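Local structure of sensory box/response regulator (Mycobacterium smegmatis, 5YRP) at residues A[6-10]-A[59-64]; A[71-77]-A[237-242]; A[64-68]-A[80-84]. The protein belongs to the EAL-domain family of bacterial signalling proteins, folds as a closed alpha/beta barrel and carries a bound magnesium ion. Residues are numbered along the deposited sequence.

Overall arrangement
The chain starts on strand 7-15, which runs antiparallel to its barrel neighbour 21-29. Contact 1 closes the first loop. It brings residues 59-64 of helix 52-73 back onto the start of strand 7-15. Contact 3 takes over at the shared residue A64. It closes a short helix-to-strand loop, laying residues 64-68 against strand 81-86. Contact 2 opens at 71-77, within that loop, and closes only at 237-242. Contacts 2 and 3 therefore cross, while contact 1 comes before both. All three use helix 52-73, tying it to two barrel strands and to helix 234-243. Y10 of contact 1 touches residues of both other contacts.

Contact 1 of 3, residues A[6-10]-A[59-64]; sequences LVLHY and WVLRTA
This is a helix-on-strand contact of an EAL-domain alpha/beta barrel. Residues 7-10 belong to the first barrel strand and are extended. Residues 59-64 are regular helix. The strand and helix axes approach to 9.7 Å and cross at -69°. The nearest CA atoms are those of L8 and A64, 7.3 Å apart. Strand 7-15 pairs with strand 21-29. W59 takes a t rotamer and points toward the strand. L6, in the p,p rotamer, has its CD1 over one face of the six-membered ring of W59. L8 approaches the same ring obliquely, with its CG 4.1 Å from W59 CZ3. L8 is the hub, in the m,t rotamer, and points toward the helix. It meets W59, V60, T63 and A64. V60 CG1 lies 3.9 Å from L8 CD2, and V60 also touches V28 of strand 21-29. L61 and R62 point away. T63 has chi1 m, and its OG1 donates to W59 O at 2.8 Å, so its hydroxyl is held within the helix. T63 CG2 is 3.7 Å from L8 CD1. At A64 the CB lies 3.9 Å from L8 CD1. Y10, chi1 m, points sideways at CB, yet its OH ends 3.6 Å from A64 CA.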
ATOM      1  N   LEU A   6     -34.289  -5.157  -5.173  1.00 87.10           N
ATOM      2  CA  LEU A   6     -33.202  -4.162  -5.245  1.00 84.91           C
ATOM      3  C   LEU A   6     -33.245  -3.355  -6.542  1.00 79.41           C
ATOM      4  O   LEU A   6     -33.919  -3.726  -7.503  1.00 77.69           O
ATOM      5  CB  LEU A   6     -31.823  -4.826  -5.072  1.00 86.21           C
ATOM      6  CG  LEU A   6     -31.423  -6.024  -5.951  1.00 87.20           C
ATOM      7  CD1 LEU A   6     -31.158  -5.641  -7.397  1.00 86.82           C
ATOM      8  CD2 LEU A   6     -30.180  -6.687  -5.375  1.00 87.68           C
ATOM      9  N   VAL A   7     -32.504  -2.253  -6.556  1.00 74.35           N
ATOM     10  CA  VAL A   7     -32.460  -1.351  -7.704  1.00 69.86           C
ATOM     11  C   VAL A   7     -31.084  -0.703  -7.798  1.00 64.87           C
ATOM     12  O   VAL A   7     -30.409  -0.521  -6.784  1.00 62.86           O
ATOM     13  CB  VAL A   7     -33.559  -0.267  -7.607  1.00 70.29           C
ATOM     14  CG1 VAL A   7     -33.366   0.610  -6.372  1.00 69.71           C
ATOM     15  CG2 VAL A   7     -33.617   0.576  -8.876  1.00 70.97           C
ATOM     16  N   LEU A   8     -30.671  -0.364  -9.013  1.00 61.52           N
ATOM     17  CA  LEU A   8     -29.366   0.250  -9.217  1.00 60.86           C
ATOM     18  C   LEU A   8     -29.347   1.722  -8.831  1.00 59.44           C
ATOM     19  O   LEU A   8     -30.366   2.411  -8.838  1.00 57.18           O
ATOM     20  CB  LEU A   8     -28.870   0.072 -10.654  1.00 61.77           C
ATOM     21  CG  LEU A   8     -28.189  -1.265 -10.978  1.00 62.29           C
ATOM     22  CD1 LEU A   8     -27.817  -1.305 -12.451  1.00 63.09           C
ATOM     23  CD2 LEU A   8     -26.951  -1.522 -10.129  1.00 61.76           C
ATOM     24  N   HIS A   9     -28.138   2.174  -8.530  1.00 60.14           N
ATOM     25  CA  HIS A   9     -27.861   3.451  -7.893  1.00 60.47           C
ATOM     26  C   HIS A   9     -26.633   3.975  -8.601  1.00 58.79           C
ATOM     27  O   HIS A   9     -25.678   3.228  -8.804  1.00 60.40           O
ATOM     28  CB  HIS A   9     -27.546   3.198  -6.415  1.00 63.33           C
ATOM     29  CG  HIS A   9     -27.842   4.349  -5.507  1.00 65.72           C
ATOM     30  ND1 HIS A   9     -27.331   4.428  -4.230  1.00 65.66           N
ATOM     31  CD2 HIS A   9     -28.601   5.457  -5.681  1.00 67.91           C
ATOM     32  CE1 HIS A   9     -27.768   5.532  -3.651  1.00 67.79           C
ATOM     33  NE2 HIS A   9     -28.536   6.178  -4.512  1.00 69.23           N
ATOM     34  N   TYR A  10     -26.635   5.238  -8.997  1.00 55.98           N
ATOM     35  CA  TYR A  10     -25.524   5.751  -9.794  1.00 53.94           C
ATOM     36  C   TYR A  10     -24.847   6.951  -9.162  1.00 52.32           C
ATOM     37  O   TYR A  10     -25.453   8.007  -9.005  1.00 50.60           O
ATOM     38  CB  TYR A  10     -25.997   6.088 -11.193  1.00 54.71           C
ATOM     39  CG  TYR A  10     -26.467   4.892 -11.965  1.00 55.75           C
ATOM     40  CD1 TYR A  10     -25.574   4.143 -12.725  1.00 55.46           C
ATOM     41  CD2 TYR A  10     -27.802   4.506 -11.939  1.00 55.82           C
ATOM     42  CE1 TYR A  10     -25.995   3.039 -13.439  1.00 56.61           C
ATOM     43  CE2 TYR A  10     -28.236   3.403 -12.652  1.00 58.05           C
ATOM     44  CZ  TYR A  10     -27.328   2.671 -13.401  1.00 58.23           C
ATOM     45  OH  TYR A  10     -27.752   1.572 -14.115  1.00 59.60           O
ATOM     46  N   TRP A  59     -25.460  -9.702 -12.300  1.00 64.85           N
ATOM     47  CA  TRP A  59     -26.740  -9.037 -12.542  1.00 63.43           C
ATOM     48  C   TRP A  59     -26.538  -7.538 -12.743  1.00 63.54           C
ATOM     49  O   TRP A  59     -27.062  -6.955 -13.693  1.00 65.32           O
ATOM     50  CB  TRP A  59     -27.708  -9.278 -11.378  1.00 62.88           C
ATOM     51  CG  TRP A  59     -29.001  -8.520 -11.503  1.00 63.24           C
ATOM     52  CD1 TRP A  59     -30.139  -8.937 -12.129  1.00 63.14           C
ATOM     53  CD2 TRP A  59     -29.280  -7.211 -10.993  1.00 63.64           C
ATOM     54  NE1 TRP A  59     -31.109  -7.969 -12.041  1.00 63.26           N
ATOM     55  CE2 TRP A  59     -30.610  -6.901 -11.346  1.00 62.54           C
ATOM     56  CE3 TRP A  59     -28.535  -6.270 -10.272  1.00 63.88           C
ATOM     57  CZ2 TRP A  59     -31.212  -5.690 -11.003  1.00 62.58           C
ATOM     58  CZ3 TRP A  59     -29.134  -5.067  -9.930  1.00 64.16           C
ATOM     59  CH2 TRP A  59     -30.460  -4.786 -10.300  1.00 63.63           C
ATOM     60  N   VAL A  60     -25.786  -6.924 -11.834  1.00 63.43           N
ATOM     61  CA  VAL A  60     -25.472  -5.491 -11.901  1.00 62.02           C
ATOM     62  C   VAL A  60     -24.865  -5.134 -13.251  1.00 59.79           C
ATOM     63  O   VAL A  60     -25.332  -4.218 -13.927  1.00 57.16           O
ATOM     64  CB  VAL A  60     -24.496  -5.075 -10.779  1.00 62.15           C
ATOM     65  CG1 VAL A  60     -23.876  -3.710 -11.054  1.00 61.60           C
ATOM     66  CG2 VAL A  60     -25.206  -5.070  -9.432  1.00 62.31           C
ATOM     67  N   LEU A  61     -23.830  -5.873 -13.632  1.00 58.92           N
ATOM     68  CA  LEU A  61     -23.135  -5.651 -14.898  1.00 60.45           C
ATOM     69  C   LEU A  61     -24.111  -5.579 -16.069  1.00 61.40           C
ATOM     70  O   LEU A  61     -24.047  -4.664 -16.887  1.00 60.59           O
ATOM     71  CB  LEU A  61     -22.106  -6.758 -15.132  1.00 60.60           C
ATOM     72  CG  LEU A  61     -21.303  -6.745 -16.435  1.00 61.48           C
ATOM     73  CD1 LEU A  61     -20.696  -5.385 -16.736  1.00 61.88           C
ATOM     74  CD2 LEU A  61     -20.203  -7.792 -16.369  1.00 62.90           C
ATOM     75  N   ARG A  62     -25.018  -6.547 -16.126  1.00 63.80           N
ATOM     76  CA  ARG A  62     -26.027  -6.620 -17.185  1.00 65.72           C
ATOM     77  C   ARG A  62     -27.050  -5.476 -17.086  1.00 64.36           C
ATOM     78  O   ARG A  62     -27.384  -4.835 -18.089  1.00 63.57           O
ATOM     79  CB  ARG A  62     -26.741  -7.977 -17.134  1.00 68.73           C
ATOM     80  CG  ARG A  62     -27.594  -8.292 -18.355  1.00 72.55           C
ATOM     81  CD  ARG A  62     -28.280  -9.643 -18.228  1.00 74.01           C
ATOM     82  NE  ARG A  62     -28.992 -10.022 -19.448  1.00 74.89           N
ATOM     83  CZ  ARG A  62     -28.418 -10.478 -20.560  1.00 75.60           C
ATOM     84  NH1 ARG A  62     -27.094 -10.614 -20.646  1.00 75.81           N
ATOM     85  NH2 ARG A  62     -29.174 -10.800 -21.603  1.00 76.32           N
ATOM     86  N   THR A  63     -27.534  -5.224 -15.875  1.00 60.83           N
ATOM     87  CA  THR A  63     -28.539  -4.188 -15.643  1.00 59.74           C
ATOM     88  C   THR A  63     -27.961  -2.783 -15.849  1.00 59.55           C
ATOM     89  O   THR A  63     -28.624  -1.902 -16.402  1.00 58.25           O
ATOM     90  CB  THR A  63     -29.130  -4.295 -14.224  1.00 59.09           C
ATOM     91  OG1 THR A  63     -29.485  -5.656 -13.957  1.00 59.59           O
ATOM     92  CG2 THR A  63     -30.368  -3.423 -14.078  1.00 58.43           C
ATOM     93  N   ALA A  64     -26.727  -2.583 -15.397  1.00 60.03           N
ATOM     94  CA  ALA A  64     -26.044  -1.296 -15.545  1.00 60.24           C
ATOM     95  C   ALA A  64     -25.823  -0.984 -17.016  1.00 60.28           C
ATOM     96  O   ALA A  64     -26.146   0.106 -17.478  1.00 61.12           O
ATOM     97  CB  ALA A  64     -24.717  -1.306 -14.805  1.00 60.04           C
TER

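Contact 2 of 3, residues A[71-77]-A[237-242]; sequences WRANGVG and MQTLLA
Here the end of helix 52-73 and the turn after it pack on helix 234-243, the last helix of the barrel chain. Helix 52-73 stops in a Schellman motif. V76 N bonds W71 O at 3.0 Å, and G75 N bonds R72 O weakly at 3.2 Å. G75 has positive phi, as does G77. The nearest CA pairs are W71-Q238 (6.1 Å), V76-A242 (5.4 Å) and G77-L241 (5.5 Å). W71 has chi1 m and chi2 -20°. Selenomethionine M237, rotamer t,p,p, puts its CG over one face of the six-membered ring of W71, 4.0 Å from the centroid, a CH-pi contact. L241, rotamer m,t, brings CD1 to 3.4 Å from W71 CE3. V76 is m, with its CB 4.0 Å from L241 CB and its CG1 4.0 Å from A242 CB. A CB on G77 would clash with L241 CD1. Q238 has an off-well chi1 of -94°, and its end swings toward segment 71-77. N74 ND2 and Q238 NE2 are 3.1 Å apart, but both are donors. N74 ND2 bonds R70 O instead, and W71 NE1 bonds E67. No hydrogen bond joins the two segments, so they are held by apolar and CH-pi contact.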
ATOM      1  N   TRP A  71     -29.605   5.372 -22.009  1.00 66.80           N
ATOM      2  CA  TRP A  71     -29.167   6.769 -22.027  1.00 66.01           C
ATOM      3  C   TRP A  71     -28.609   7.102 -23.403  1.00 67.25           C
ATOM      4  O   TRP A  71     -28.934   8.135 -23.988  1.00 65.99           O
ATOM      5  CB  TRP A  71     -28.093   7.031 -20.966  1.00 65.27           C
ATOM      6  CG  TRP A  71     -28.449   6.565 -19.585  1.00 65.43           C
ATOM      7  CD1 TRP A  71     -29.697   6.301 -19.104  1.00 66.19           C
ATOM      8  CD2 TRP A  71     -27.543   6.327 -18.501  1.00 65.40           C
ATOM      9  NE1 TRP A  71     -29.625   5.901 -17.791  1.00 66.46           N
ATOM     10  CE2 TRP A  71     -28.314   5.911 -17.395  1.00 66.35           C
ATOM     11  CE3 TRP A  71     -26.155   6.422 -18.357  1.00 66.10           C
ATOM     12  CZ2 TRP A  71     -27.743   5.587 -16.164  1.00 66.54           C
ATOM     13  CZ3 TRP A  71     -25.587   6.099 -17.133  1.00 66.73           C
ATOM     14  CH2 TRP A  71     -26.381   5.685 -16.053  1.00 66.97           C
ATOM     15  N   ARG A  72     -27.770   6.201 -23.906  1.00 70.59           N
ATOM     16  CA  ARG A  72     -27.149   6.339 -25.228  1.00 70.95           C
ATOM     17  C   ARG A  72     -28.207   6.422 -26.321  1.00 68.59           C
ATOM     18  O   ARG A  72     -28.053   7.161 -27.287  1.00 67.59           O
ATOM     19  CB  ARG A  72     -26.209   5.164 -25.512  1.00 72.76           C
ATOM     20  CG  ARG A  72     -25.118   4.957 -24.468  1.00 73.94           C
ATOM     21  CD  ARG A  72     -24.109   3.912 -24.921  1.00 74.30           C
ATOM     22  NE  ARG A  72     -23.252   4.436 -25.979  1.00 74.03           N
ATOM     23  CZ  ARG A  72     -22.237   5.273 -25.782  1.00 74.51           C
ATOM     24  NH1 ARG A  72     -21.926   5.692 -24.555  1.00 74.66           N
ATOM     25  NH2 ARG A  72     -21.528   5.699 -26.822  1.00 74.15           N
ATOM     26  N   ALA A  73     -29.282   5.656 -26.153  1.00 68.63           N
ATOM     27  CA  ALA A  73     -30.427   5.700 -27.058  1.00 69.37           C
ATOM     28  C   ALA A  73     -31.107   7.072 -27.032  1.00 70.22           C
ATOM     29  O   ALA A  73     -31.465   7.612 -28.076  1.00 74.67           O
ATOM     30  CB  ALA A  73     -31.424   4.606 -26.700  1.00 69.02           C
ATOM     31  N   ASN A  74     -31.264   7.635 -25.838  1.00 69.55           N
ATOM     32  CA  ASN A  74     -31.832   8.979 -25.673  1.00 69.10           C
ATOM     33  C   ASN A  74     -30.831  10.111 -25.922  1.00 69.03           C
ATOM     34  O   ASN A  74     -31.137  11.277 -25.679  1.00 68.11           O
ATOM     35  CB  ASN A  74     -32.434   9.129 -24.276  1.00 70.14           C
ATOM     36  CG  ASN A  74     -33.747   8.402 -24.134  1.00 72.20           C
ATOM     37  OD1 ASN A  74     -34.800   8.942 -24.470  1.00 74.04           O
ATOM     38  ND2 ASN A  74     -33.698   7.170 -23.634  1.00 73.28           N
ATOM     39  N   GLY A  75     -29.636   9.768 -26.391  1.00 68.75           N
ATOM     40  CA  GLY A  75     -28.649  10.761 -26.796  1.00 69.89           C
ATOM     41  C   GLY A  75     -27.996  11.515 -25.655  1.00 71.44           C
ATOM     42  O   GLY A  75     -27.513  12.633 -25.849  1.00 74.15           O
ATOM     43  N   VAL A  76     -27.975  10.909 -24.469  1.00 70.98           N
ATOM     44  CA  VAL A  76     -27.299  11.495 -23.308  1.00 71.40           C
ATOM     45  C   VAL A  76     -26.239  10.522 -22.807  1.00 71.98           C
ATOM     46  O   VAL A  76     -26.383   9.308 -22.957  1.00 72.64           O
ATOM     47  CB  VAL A  76     -28.284  11.866 -22.173  1.00 72.11           C
ATOM     48  CG1 VAL A  76     -29.386  12.773 -22.700  1.00 72.67           C
ATOM     49  CG2 VAL A  76     -28.895  10.630 -21.528  1.00 72.68           C
ATOM     50  N   GLY A  77     -25.173  11.064 -22.226  1.00 72.67           N
ATOM     51  CA  GLY A  77     -24.034  10.255 -21.776  1.00 72.31           C
ATOM     52  C   GLY A  77     -23.434   9.431 -22.902  1.00 72.03           C
ATOM     53  O   GLY A  77     -22.945   8.319 -22.687  1.00 71.09           O
HETATM   54  N   MSE A 237     -30.161  10.216 -13.355  1.00 63.27           N
HETATM   55  CA  MSE A 237     -28.868  10.314 -14.032  1.00 63.09           C
HETATM   56  C   MSE A 237     -29.054  10.775 -15.451  1.00 60.40           C
HETATM   57  O   MSE A 237     -28.299  11.621 -15.924  1.00 59.70           O
HETATM   58  CB  MSE A 237     -28.152   8.963 -13.970  1.00 67.26           C
HETATM   59  CG  MSE A 237     -26.768   8.949 -14.620  1.00 73.55           C
HETATM   60 SE   MSE A 237     -25.483  10.125 -13.696  1.00 85.80          SE
HETATM   61  CE  MSE A 237     -25.171   9.027 -12.106  1.00 82.79           C
ATOM     62  N   GLN A 238     -30.053  10.225 -16.142  1.00 58.14           N
ATOM     63  CA  GLN A 238     -30.405  10.686 -17.490  1.00 56.52           C
ATOM     64  C   GLN A 238     -30.543  12.194 -17.491  1.00 53.65           C
ATOM     65  O   GLN A 238     -29.879  12.891 -18.254  1.00 51.38           O
ATOM     66  CB  GLN A 238     -31.737  10.090 -17.958  1.00 58.47           C
ATOM     67  CG  GLN A 238     -31.633   8.816 -18.772  1.00 58.99           C
ATOM     68  CD  GLN A 238     -32.907   8.530 -19.543  1.00 59.54           C
ATOM     69  OE1 GLN A 238     -34.010   8.716 -19.027  1.00 61.99           O
ATOM     70  NE2 GLN A 238     -32.765   8.081 -20.786  1.00 58.99           N
ATOM     71  N   THR A 239     -31.424  12.672 -16.618  1.00 51.98           N
ATOM     72  CA  THR A 239     -31.706  14.095 -16.467  1.00 52.16           C
ATOM     73  C   THR A 239     -30.418  14.885 -16.232  1.00 50.40           C
ATOM     74  O   THR A 239     -30.208  15.938 -16.830  1.00 51.80           O
ATOM     75  CB  THR A 239     -32.708  14.320 -15.316  1.00 53.15           C
ATOM     76  OG1 THR A 239     -33.833  13.446 -15.491  1.00 54.64           O
ATOM     77  CG2 THR A 239     -33.199  15.761 -15.275  1.00 53.47           C
ATOM     78  N   LEU A 240     -29.550  14.357 -15.380  1.00 48.56           N
ATOM     79  CA  LEU A 240     -28.263  14.985 -15.104  1.00 48.10           C
ATOM     80  C   LEU A 240     -27.349  14.969 -16.322  1.00 48.39           C
ATOM     81  O   LEU A 240     -26.669  15.946 -16.608  1.00 47.31           O
ATOM     82  CB  LEU A 240     -27.580  14.279 -13.934  1.00 48.53           C
ATOM     83  CG  LEU A 240     -26.149  14.705 -13.588  1.00 49.06           C
ATOM     84  CD1 LEU A 240     -26.021  16.211 -13.421  1.00 49.42           C
ATOM     85  CD2 LEU A 240     -25.698  13.996 -12.321  1.00 49.01           C
ATOM     86  N   LEU A 241     -27.327  13.845 -17.027  1.00 51.01           N
ATOM     87  CA  LEU A 241     -26.520  13.702 -18.239  1.00 51.93           C
ATOM     88  C   LEU A 241     -27.040  14.566 -19.379  1.00 53.53           C
ATOM     89  O   LEU A 241     -26.266  14.991 -20.237  1.00 55.47           O
ATOM     90  CB  LEU A 241     -26.473  12.243 -18.682  1.00 52.03           C
ATOM     91  CG  LEU A 241     -25.707  11.298 -17.755  1.00 52.77           C
ATOM     92  CD1 LEU A 241     -25.958   9.858 -18.170  1.00 54.66           C
ATOM     93  CD2 LEU A 241     -24.216  11.597 -17.760  1.00 52.84           C
ATOM     94  N   ALA A 242     -28.352  14.801 -19.390  1.00 54.96           N
ATOM     95  CA  ALA A 242     -28.980  15.693 -20.368  1.00 55.79           C
ATOM     96  C   ALA A 242     -28.445  17.113 -20.203  1.00 55.80           C
ATOM     97  O   ALA A 242     -28.101  17.782 -21.181  1.00 55.66           O
ATOM     98  CB  ALA A 242     -30.494  15.673 -20.211  1.00 56.13           C
TER

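Contact 3 of 3, residues A[64-68]-A[80-84]; sequences ACAEF and IVLRI
F68 lays one face of its ring over L82, whose CB sits 3.9 Å from the F68 ring centroid, 24° off the normal, in a CH-pi contact. The setting is a beta-alpha-beta crossover of the barrel. Helix 52-73 links the parallel neighbours 21-29 and 81-86 and packs on the second. Residues 64-68 are helical, and residues 81-84 are extended strand. Their axes run nearly antiparallel, at 161°, and approach to 9.8 Å. CA atoms are nearest for F68-L82 (7.3 Å) and A64-I84 (7.7 Å). F68 has chi1 t. L82 is t,p and points toward the helix, its CD2 reaching 4.0 Å from A64 CB and 4.3 Å from C65 SG. I84 also points at the helix, and its CD1 lies 4.0 Å from A64 CB. V81 points away, and R83 is out of reach of the helix segment. R83 forms a salt bridge with E13. The touching residues are all buried, and the contact is mainly apolar, with Y10 also covering L82. Just before the strand, I80 O lies at the F68 ring edge, 3.5 Å from F68 CZ.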
ATOM      1  N   ALA A  64     -26.727  -2.583 -15.397  1.00 60.03           N
ATOM      2  CA  ALA A  64     -26.044  -1.296 -15.545  1.00 60.24           C
ATOM      3  C   ALA A  64     -25.823  -0.984 -17.016  1.00 60.28           C
ATOM      4  O   ALA A  64     -26.146   0.106 -17.478  1.00 61.12           O
ATOM      5  CB  ALA A  64     -24.717  -1.306 -14.805  1.00 60.04           C
ATOM      6  N   CYS A  65     -25.272  -1.956 -17.737  1.00 59.71           N
ATOM      7  CA  CYS A  65     -25.049  -1.840 -19.178  1.00 59.50           C
ATOM      8  C   CYS A  65     -26.346  -1.623 -19.948  1.00 59.06           C
ATOM      9  O   CYS A  65     -26.381  -0.870 -20.915  1.00 59.13           O
ATOM     10  CB  CYS A  65     -24.346  -3.090 -19.703  1.00 60.64           C
ATOM     11  SG  CYS A  65     -22.616  -3.228 -19.200  1.00 62.38           S
ATOM     12  N   ALA A  66     -27.407  -2.293 -19.515  1.00 60.33           N
ATOM     13  CA  ALA A  66     -28.723  -2.133 -20.126  1.00 61.92           C
ATOM     14  C   ALA A  66     -29.226  -0.711 -19.942  1.00 63.18           C
ATOM     15  O   ALA A  66     -29.594  -0.043 -20.905  1.00 64.75           O
ATOM     16  CB  ALA A  66     -29.709  -3.116 -19.522  1.00 63.08           C
ATOM     17  N   GLU A  67     -29.229  -0.261 -18.689  1.00 64.66           N
ATOM     18  CA  GLU A  67     -29.639   1.099 -18.335  1.00 64.62           C
ATOM     19  C   GLU A  67     -28.745   2.148 -18.992  1.00 63.22           C
ATOM     20  O   GLU A  67     -29.209   3.226 -19.352  1.00 62.67           O
ATOM     21  CB  GLU A  67     -29.617   1.261 -16.810  1.00 66.49           C
ATOM     22  CG  GLU A  67     -29.944   2.656 -16.284  1.00 67.94           C
ATOM     23  CD  GLU A  67     -31.337   3.138 -16.648  1.00 68.85           C
ATOM     24  OE1 GLU A  67     -32.203   2.305 -16.995  1.00 71.48           O
ATOM     25  OE2 GLU A  67     -31.566   4.362 -16.569  1.00 67.74           O
ATOM     26  N   PHE A  68     -27.467   1.820 -19.143  1.00 63.60           N
ATOM     27  CA  PHE A  68     -26.487   2.718 -19.754  1.00 64.51           C
ATOM     28  C   PHE A  68     -26.801   2.940 -21.235  1.00 65.14           C
ATOM     29  O   PHE A  68     -26.788   4.075 -21.709  1.00 65.86           O
ATOM     30  CB  PHE A  68     -25.071   2.152 -19.545  1.00 63.71           C
ATOM     31  CG  PHE A  68     -23.961   2.983 -20.146  1.00 63.33           C
ATOM     32  CD1 PHE A  68     -24.032   4.369 -20.195  1.00 64.13           C
ATOM     33  CD2 PHE A  68     -22.812   2.366 -20.623  1.00 64.07           C
ATOM     34  CE1 PHE A  68     -23.000   5.118 -20.741  1.00 64.26           C
ATOM     35  CE2 PHE A  68     -21.776   3.109 -21.167  1.00 64.37           C
ATOM     36  CZ  PHE A  68     -21.870   4.488 -21.227  1.00 63.95           C
ATOM     37  N   ILE A  80     -19.382   9.014 -22.126  1.00 64.83           N
ATOM     38  CA  ILE A  80     -18.919   8.892 -20.748  1.00 62.28           C
ATOM     39  C   ILE A  80     -18.609   7.433 -20.471  1.00 60.59           C
ATOM     40  O   ILE A  80     -18.986   6.556 -21.243  1.00 59.89           O
ATOM     41  CB  ILE A  80     -19.976   9.373 -19.736  1.00 62.12           C
ATOM     42  CG1 ILE A  80     -21.260   8.548 -19.855  1.00 62.51           C
ATOM     43  CG2 ILE A  80     -20.278  10.847 -19.950  1.00 62.07           C
ATOM     44  CD1 ILE A  80     -22.147   8.618 -18.635  1.00 62.54           C
ATOM     45  N   VAL A  81     -17.933   7.177 -19.361  1.00 60.77           N
ATOM     46  CA  VAL A  81     -17.594   5.814 -18.963  1.00 60.96           C
ATOM     47  C   VAL A  81     -18.604   5.320 -17.924  1.00 59.67           C
ATOM     48  O   VAL A  81     -19.110   6.099 -17.120  1.00 58.94           O
ATOM     49  CB  VAL A  81     -16.156   5.730 -18.400  1.00 61.65           C
ATOM     50  CG1 VAL A  81     -15.784   4.293 -18.051  1.00 62.28           C
ATOM     51  CG2 VAL A  81     -15.158   6.295 -19.401  1.00 60.85           C
ATOM     52  N   LEU A  82     -18.901   4.025 -17.967  1.00 58.46           N
ATOM     53  CA  LEU A  82     -19.733   3.376 -16.956  1.00 57.59           C
ATOM     54  C   LEU A  82     -18.857   2.493 -16.068  1.00 58.59           C
ATOM     55  O   LEU A  82     -18.328   1.478 -16.524  1.00 58.31           O
ATOM     56  CB  LEU A  82     -20.822   2.533 -17.617  1.00 56.86           C
ATOM     57  CG  LEU A  82     -21.781   1.810 -16.665  1.00 56.65           C
ATOM     58  CD1 LEU A  82     -22.772   2.779 -16.039  1.00 56.43           C
ATOM     59  CD2 LEU A  82     -22.514   0.705 -17.404  1.00 57.30           C
ATOM     60  N   ARG A  83     -18.710   2.883 -14.804  1.00 58.69           N
ATOM     61  CA  ARG A  83     -17.889   2.136 -13.856  1.00 59.14           C
ATOM     62  C   ARG A  83     -18.719   1.126 -13.077  1.00 59.13           C
ATOM     63  O   ARG A  83     -19.729   1.479 -12.475  1.00 58.28           O
ATOM     64  CB  ARG A  83     -17.174   3.081 -12.891  1.00 60.84           C
ATOM     65  CG  ARG A  83     -16.172   3.994 -13.579  1.00 61.88           C
ATOM     66  CD  ARG A  83     -15.061   4.475 -12.655  1.00 61.44           C
ATOM     67  NE  ARG A  83     -13.843   4.727 -13.423  1.00 62.11           N
ATOM     68  CZ  ARG A  83     -13.624   5.798 -14.185  1.00 61.85           C
ATOM     69  NH1 ARG A  83     -14.536   6.757 -14.291  1.00 62.93           N
ATOM     70  NH2 ARG A  83     -12.480   5.912 -14.846  1.00 61.85           N
ATOM     71  N   ILE A  84     -18.281  -0.130 -13.096  1.00 59.89           N
ATOM     72  CA  ILE A  84     -18.976  -1.218 -12.412  1.00 60.03           C
ATOM     73  C   ILE A  84     -18.000  -1.963 -11.519  1.00 60.49           C
ATOM     74  O   ILE A  84     -16.927  -2.359 -11.962  1.00 61.54           O
ATOM     75  CB  ILE A  84     -19.591  -2.198 -13.424  1.00 60.56           C
ATOM     76  CG1 ILE A  84     -20.701  -1.500 -14.214  1.00 60.99           C
ATOM     77  CG2 ILE A  84     -20.147  -3.433 -12.724  1.00 60.27           C
ATOM     78  CD1 ILE A  84     -20.855  -2.016 -15.622  1.00 61.10           C
TER